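Local coordinates for protein kallikrein-10 (Homo sapiens, PDB 5LPE) that is a secreted, kallikrein-type serine peptidase of the trypsin family, zymogen-like and inhibited by zinc, with a tumor-suppressor role in breast and prostate cancer, at residues 128-133 with 144-149; 15-20 with 110-115. All coordinates share one frame; numbering follows the deposited sequence.

Contact 1 (128-133 with 144-149)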
loop_
_atom_site.group_PDB
_atom_site.type_symbol
_atom_site.label_atom_id
_atom_site.label_comp_id
_atom_site.label_asym_id
_atom_site.label_seq_id
_atom_site.Cartn_x
_atom_site.Cartn_y
_atom_site.Cartn_z
ATOM N N GLN A 128 2.040 -8.688 6.685
ATOM C CA GLN A 128 2.723 -7.598 7.336
ATOM C C GLN A 128 2.461 -6.257 6.709
ATOM O O GLN A 128 2.307 -6.154 5.549
ATOM C CB GLN A 128 4.219 -7.835 7.260
ATOM C CG GLN A 128 4.871 -8.371 8.501
ATOM C CD GLN A 128 6.209 -7.744 8.827
ATOM O OE1 GLN A 128 6.457 -7.373 9.960
ATOM N NE2 GLN A 128 7.090 -7.678 7.862
ATOM N N VAL A 129 2.424 -5.236 7.532
ATOM C CA VAL A 129 2.255 -3.854 7.114
ATOM C C VAL A 129 3.297 -3.003 7.822
ATOM O O VAL A 129 3.397 -3.039 9.053
ATOM C CB VAL A 129 0.841 -3.333 7.410
ATOM C CG1 VAL A 129 -0.103 -3.800 6.340
ATOM C CG2 VAL A 129 0.397 -3.831 8.796
ATOM N N ALA A 130 4.055 -2.231 7.045
ATOM C CA ALA A 130 5.080 -1.337 7.552
ATOM C C ALA A 130 4.604 0.100 7.396
ATOM O O ALA A 130 4.041 0.465 6.365
ATOM C CB ALA A 130 6.391 -1.555 6.805
ATOM N N GLY A 131 4.833 0.920 8.403
ATOM C CA GLY A 131 4.342 2.285 8.345
ATOM C C GLY A 131 5.193 3.237 9.149
ATOM O O GLY A 131 5.839 2.853 10.131
ATOM N N TRP A 132 5.177 4.502 8.729
ATOM C CA TRP A 132 5.984 5.541 9.351
ATOM C C TRP A 132 5.307 6.218 10.534
ATOM O O TRP A 132 5.993 6.854 11.341
ATOM C CB TRP A 132 6.336 6.613 8.321
ATOM C CG TRP A 132 7.461 6.270 7.401
ATOM C CD1 TRP A 132 8.771 6.130 7.733
ATOM C CD2 TRP A 132 7.384 6.086 5.982
ATOM N NE1 TRP A 132 9.518 5.851 6.613
ATOM C CE2 TRP A 132 8.689 5.820 5.525
ATOM C CE3 TRP A 132 6.335 6.106 5.058
ATOM C CZ2 TRP A 132 8.976 5.577 4.187
ATOM C CZ3 TRP A 132 6.620 5.861 3.730
ATOM C CH2 TRP A 132 7.933 5.601 3.305
ATOM N N GLY A 133 3.991 6.098 10.665
ATOM C CA GLY A 133 3.283 6.754 11.743
ATOM C C GLY A 133 2.491 7.983 11.351
ATOM O O GLY A 133 1.822 8.559 12.215
ATOM N N LYS A 144 10.021 10.102 11.506
ATOM C CA LYS A 144 9.906 9.005 10.551
ATOM C C LYS A 144 10.191 7.657 11.208
ATOM O O LYS A 144 9.761 7.407 12.341
ATOM C CB LYS A 144 10.842 9.225 9.354
ATOM C CG LYS A 144 10.250 10.076 8.232
ATOM C CD LYS A 144 9.722 9.208 7.090
ATOM C CE LYS A 144 8.902 10.010 6.093
ATOM N NZ LYS A 144 7.712 10.598 6.773
ATOM N N GLY A 145 10.877 6.771 10.482
ATOM C CA GLY A 145 11.231 5.445 10.958
ATOM C C GLY A 145 10.057 4.493 10.824
ATOM O O GLY A 145 8.926 4.860 11.166
ATOM N N LEU A 146 10.315 3.244 10.451
ATOM C CA LEU A 146 9.252 2.327 10.065
ATOM C C LEU A 146 8.992 1.331 11.176
ATOM O O LEU A 146 9.925 0.810 11.794
ATOM C CB LEU A 146 9.595 1.558 8.789
ATOM C CG LEU A 146 9.393 2.244 7.436
ATOM C CD1 LEU A 146 9.874 1.363 6.280
ATOM C CD2 LEU A 146 7.940 2.620 7.259
ATOM N N THR A 147 7.724 1.044 11.395
ATOM C CA THR A 147 7.320 0.023 12.340
ATOM C C THR A 147 6.578 -1.070 11.585
ATOM O O THR A 147 5.791 -0.787 10.677
ATOM C CB THR A 147 6.455 0.637 13.457
ATOM O OG1 THR A 147 5.470 1.501 12.880
ATOM C CG2 THR A 147 7.326 1.452 14.409
ATOM N N CYS A 148 6.845 -2.317 11.943
ATOM C CA CYS A 148 6.211 -3.454 11.297
ATOM C C CYS A 148 5.208 -4.073 12.257
ATOM O O CYS A 148 5.511 -4.255 13.442
ATOM C CB CYS A 148 7.245 -4.494 10.873
ATOM S SG CYS A 148 8.153 -4.200 9.311
ATOM N N SER A 149 4.018 -4.382 11.742
ATOM C CA SER A 149 2.941 -5.011 12.495
ATOM C C SER A 149 2.426 -6.176 11.667
ATOM O O SER A 149 2.206 -6.033 10.457
ATOM C CB SER A 149 1.793 -4.043 12.789
ATOM O OG SER A 149 2.257 -2.742 13.098
#

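Contact 2 (15-20 with 110-115)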
loop_
_atom_site.group_PDB
_atom_site.type_symbol
_atom_site.label_atom_id
_atom_site.label_comp_id
_atom_site.label_asym_id
_atom_site.label_seq_id
_atom_site.Cartn_x
_atom_site.Cartn_y
_atom_site.Cartn_z
ATOM N N GLN A 15 11.829 -3.950 3.722
ATOM C CA GLN A 15 10.996 -2.992 3.002
ATOM C C GLN A 15 11.780 -2.070 2.066
ATOM O O GLN A 15 11.621 -0.840 2.124
ATOM C CB GLN A 15 10.161 -2.176 3.978
ATOM C CG GLN A 15 9.051 -2.990 4.636
ATOM C CD GLN A 15 9.530 -3.708 5.875
ATOM O OE1 GLN A 15 10.033 -3.083 6.795
ATOM N NE2 GLN A 15 9.383 -5.020 5.904
ATOM N N PRO A 16 12.601 -2.617 1.160
ATOM C CA PRO A 16 13.259 -1.769 0.150
ATOM C C PRO A 16 12.303 -1.178 -0.864
ATOM O O PRO A 16 12.688 -0.262 -1.597
ATOM C CB PRO A 16 14.241 -2.732 -0.528
ATOM C CG PRO A 16 13.570 -4.059 -0.415
ATOM C CD PRO A 16 12.895 -4.046 0.935
ATOM N N TRP A 17 11.091 -1.701 -0.956
ATOM C CA TRP A 17 10.044 -1.227 -1.849
ATOM C C TRP A 17 9.189 -0.120 -1.243
ATOM O O TRP A 17 8.314 0.406 -1.932
ATOM C CB TRP A 17 9.140 -2.406 -2.208
ATOM C CG TRP A 17 8.765 -3.176 -0.960
ATOM C CD1 TRP A 17 7.837 -2.819 -0.029
ATOM C CD2 TRP A 17 9.346 -4.402 -0.493
ATOM N NE1 TRP A 17 7.791 -3.754 0.977
ATOM C CE2 TRP A 17 8.705 -4.737 0.712
ATOM C CE3 TRP A 17 10.326 -5.258 -0.989
ATOM C CZ2 TRP A 17 9.019 -5.882 1.425
ATOM C CZ3 TRP A 17 10.633 -6.384 -0.281
ATOM C CH2 TRP A 17 9.985 -6.690 0.909
ATOM N N GLN A 18 9.385 0.208 0.030
ATOM C CA GLN A 18 8.612 1.267 0.670
ATOM C C GLN A 18 8.865 2.610 -0.002
ATOM O O GLN A 18 10.011 2.979 -0.268
ATOM C CB GLN A 18 8.970 1.354 2.155
ATOM C CG GLN A 18 7.924 2.031 3.010
ATOM C CD GLN A 18 6.667 1.193 3.176
ATOM O OE1 GLN A 18 6.582 0.071 2.662
ATOM N NE2 GLN A 18 5.683 1.731 3.915
ATOM N N VAL A 19 7.786 3.352 -0.266
ATOM C CA VAL A 19 7.839 4.624 -0.985
ATOM C C VAL A 19 6.977 5.638 -0.247
ATOM O O VAL A 19 5.820 5.352 0.080
ATOM C CB VAL A 19 7.355 4.494 -2.445
ATOM C CG1 VAL A 19 7.329 5.864 -3.113
ATOM C CG2 VAL A 19 8.240 3.528 -3.244
ATOM N N SER A 20 7.534 6.821 0.006
ATOM C CA SER A 20 6.781 7.955 0.527
ATOM C C SER A 20 6.511 8.932 -0.606
ATOM O O SER A 20 7.426 9.285 -1.358
ATOM C CB SER A 20 7.535 8.653 1.658
ATOM O OG SER A 20 8.920 8.702 1.394
ATOM N N ARG A 110 19.393 -1.773 -1.186
ATOM C CA ARG A 110 18.643 -0.709 -0.569
ATOM C C ARG A 110 17.257 -0.367 -1.110
ATOM O O ARG A 110 16.389 0.028 -0.378
ATOM C CB ARG A 110 19.515 0.499 -0.703
ATOM C CG ARG A 110 19.683 0.852 -2.149
ATOM C CD ARG A 110 20.783 1.831 -2.213
ATOM N NE ARG A 110 21.995 1.148 -1.811
ATOM C CZ ARG A 110 23.096 1.757 -1.390
ATOM N NH1 ARG A 110 24.169 1.047 -1.075
ATOM N NH2 ARG A 110 23.118 3.069 -1.284
ATOM N N VAL A 111 17.096 -0.456 -2.411
ATOM C CA VAL A 111 15.848 -0.182 -3.065
ATOM C C VAL A 111 15.561 -1.233 -4.104
ATOM O O VAL A 111 16.273 -1.334 -5.018
ATOM C CB VAL A 111 15.956 1.167 -3.794
ATOM C CG1 VAL A 111 14.740 1.469 -4.607
ATOM C CG2 VAL A 111 16.153 2.278 -2.822
ATOM N N ARG A 112 14.503 -1.987 -3.995
ATOM C CA ARG A 112 14.101 -2.982 -4.979
ATOM C C ARG A 112 12.597 -2.919 -5.180
ATOM O O ARG A 112 11.843 -2.524 -4.292
ATOM C CB ARG A 112 14.448 -4.424 -4.564
ATOM C CG ARG A 112 15.896 -4.776 -4.380
ATOM C CD ARG A 112 16.151 -5.468 -3.037
ATOM N NE ARG A 112 15.170 -6.505 -2.720
ATOM C CZ ARG A 112 15.190 -7.238 -1.604
ATOM N NH1 ARG A 112 16.144 -7.064 -0.695
ATOM N NH2 ARG A 112 14.251 -8.156 -1.394
ATOM N N ALA A 113 12.148 -3.392 -6.330
ATOM C CA ALA A 113 10.718 -3.597 -6.463
ATOM C C ALA A 113 10.254 -4.745 -5.552
ATOM O O ALA A 113 11.035 -5.608 -5.135
ATOM C CB ALA A 113 10.342 -3.873 -7.921
ATOM N N LEU A 114 8.954 -4.724 -5.232
ATOM C CA LEU A 114 8.247 -5.789 -4.522
ATOM C C LEU A 114 7.561 -6.707 -5.533
ATOM O O LEU A 114 6.779 -6.238 -6.371
ATOM C CB LEU A 114 7.220 -5.199 -3.544
ATOM C CG LEU A 114 6.869 -5.812 -2.179
ATOM C CD1 LEU A 114 5.464 -5.364 -1.799
ATOM C CD2 LEU A 114 7.082 -7.318 -2.049
ATOM N N GLN A 115 7.886 -8.001 -5.473
ATOM C CA GLN A 115 7.241 -8.972 -6.339
ATOM C C GLN A 115 5.723 -8.828 -6.227
ATOM O O GLN A 115 5.177 -8.773 -5.128
ATOM C CB GLN A 115 7.687 -10.379 -5.938
ATOM C CG GLN A 115 7.197 -11.499 -6.846
ATOM C CD GLN A 115 7.583 -12.855 -6.317
ATOM O OE1 GLN A 115 7.890 -13.771 -7.085
ATOM N NE2 GLN A 115 7.550 -13.005 -4.992
#

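Contact 1 (128-133 with 144-149)
Over one face of the Trp132 indole, Leu146 CD2 stands almost exactly above the centre of the five-membered ring, a CH-pi contact 3.5 Å from the centroid. Against the other lies Lys144 CD, also 3.5 Å from that centroid, and the Lys144 chain, bent at chi2 and chi4, carries NZ over the same face as a cation-pi partner. Gly145 N comes to the edge in the ring plane, 3.5 Å from Trp132 CD1. Trp132 and Leu146 run side by side, both with CG anti to the carbonyl carbon (chi1 -79° and -81°). Trp132 follows strand 126-131 and residues 144-146 lead into strand 147-153, its antiparallel partner in the C-terminal barrel of the trypsin fold. Val129 and Ser149 exchange two backbone hydrogen bonds, the 3.0 Å one from Val129 N to Ser149 O running nearly along the C=O axis. Two residues on, Gly131 N donates to Thr147 O, and Thr147 N returns a 2.9 Å bond to Gly131 O. Between these pairs Ala130 CB sits 4.0 Å from Cys148 SG, which is disulfide-bonded to Cys10. Asp186, whose OD2 hydrogen-bonds Trp132 N, precedes Ser187, probably the charge-relay serine, and the side chains of Trp132 and Ser187 are about 10 Å apart.

Contact 2 (15-20 with 110-115)
Trp17 places CG between its backbone N and carbonyl carbon (chi1 47°), the crowded position, and so turns its indole over Leu114. Leu114 CG is thereby set over the five-membered ring, 3.4 Å from its centroid, as a CH-pi contact. CD1 of Leu114 lies near Trp17 CD1 and NE1, while CD2 reaches across to the six-membered ring. The opposite face of the indole is covered from within its own segment by Gln15 CA and Pro16 CD, since residues 15-18 form a type I beta turn closed by a 3.2 Å bond from Gln18 N to Gln15 O. This turn leads into strand 18-23, the first strand of the N-terminal barrel of the trypsin fold, and segment 110-115 belongs to the connection that runs on to the C-terminal barrel. Val192, on strand 190-193 of that second barrel, touches both Trp17 and Leu114. Replacing Trp17 with an alanine would probably loosen the seating of Leu114, because the ring face against which it packs would be gone. Arg112 bends at chi2 and chi3, bringing one guanidinium face over Pro16 CG, which is 3.7 Å from Arg112 NE. Its NH2 comes to the indole edge, 4.2 Å from Trp17 CZ3, with the two planes 79° apart. Along the backbones, Arg112 N makes a weak hydrogen bond to Pro16 O at 3.5 Å, and Val111 CA directs a CH...O contact at the same oxygen.

Overall arrangement
Contact 1 is a surface hairpin within the C-terminal barrel, held by regular strand pairing, whereas contact 2 is partly buried and joins the start of the N-terminal barrel to the connection between the barrels. Each centres on a tryptophan, but the one nearer the surface has a cation over a ring face, while the buried one has carbon over both faces. Backbone bonding is extensive in contact 1; across contact 2 it is reduced to one weak bond. The two touch directly: Trp132 packs on Gln18 and Ser20, and Gln18 NE2 makes a weak hydrogen bond to Ala130 O, linking the two barrels.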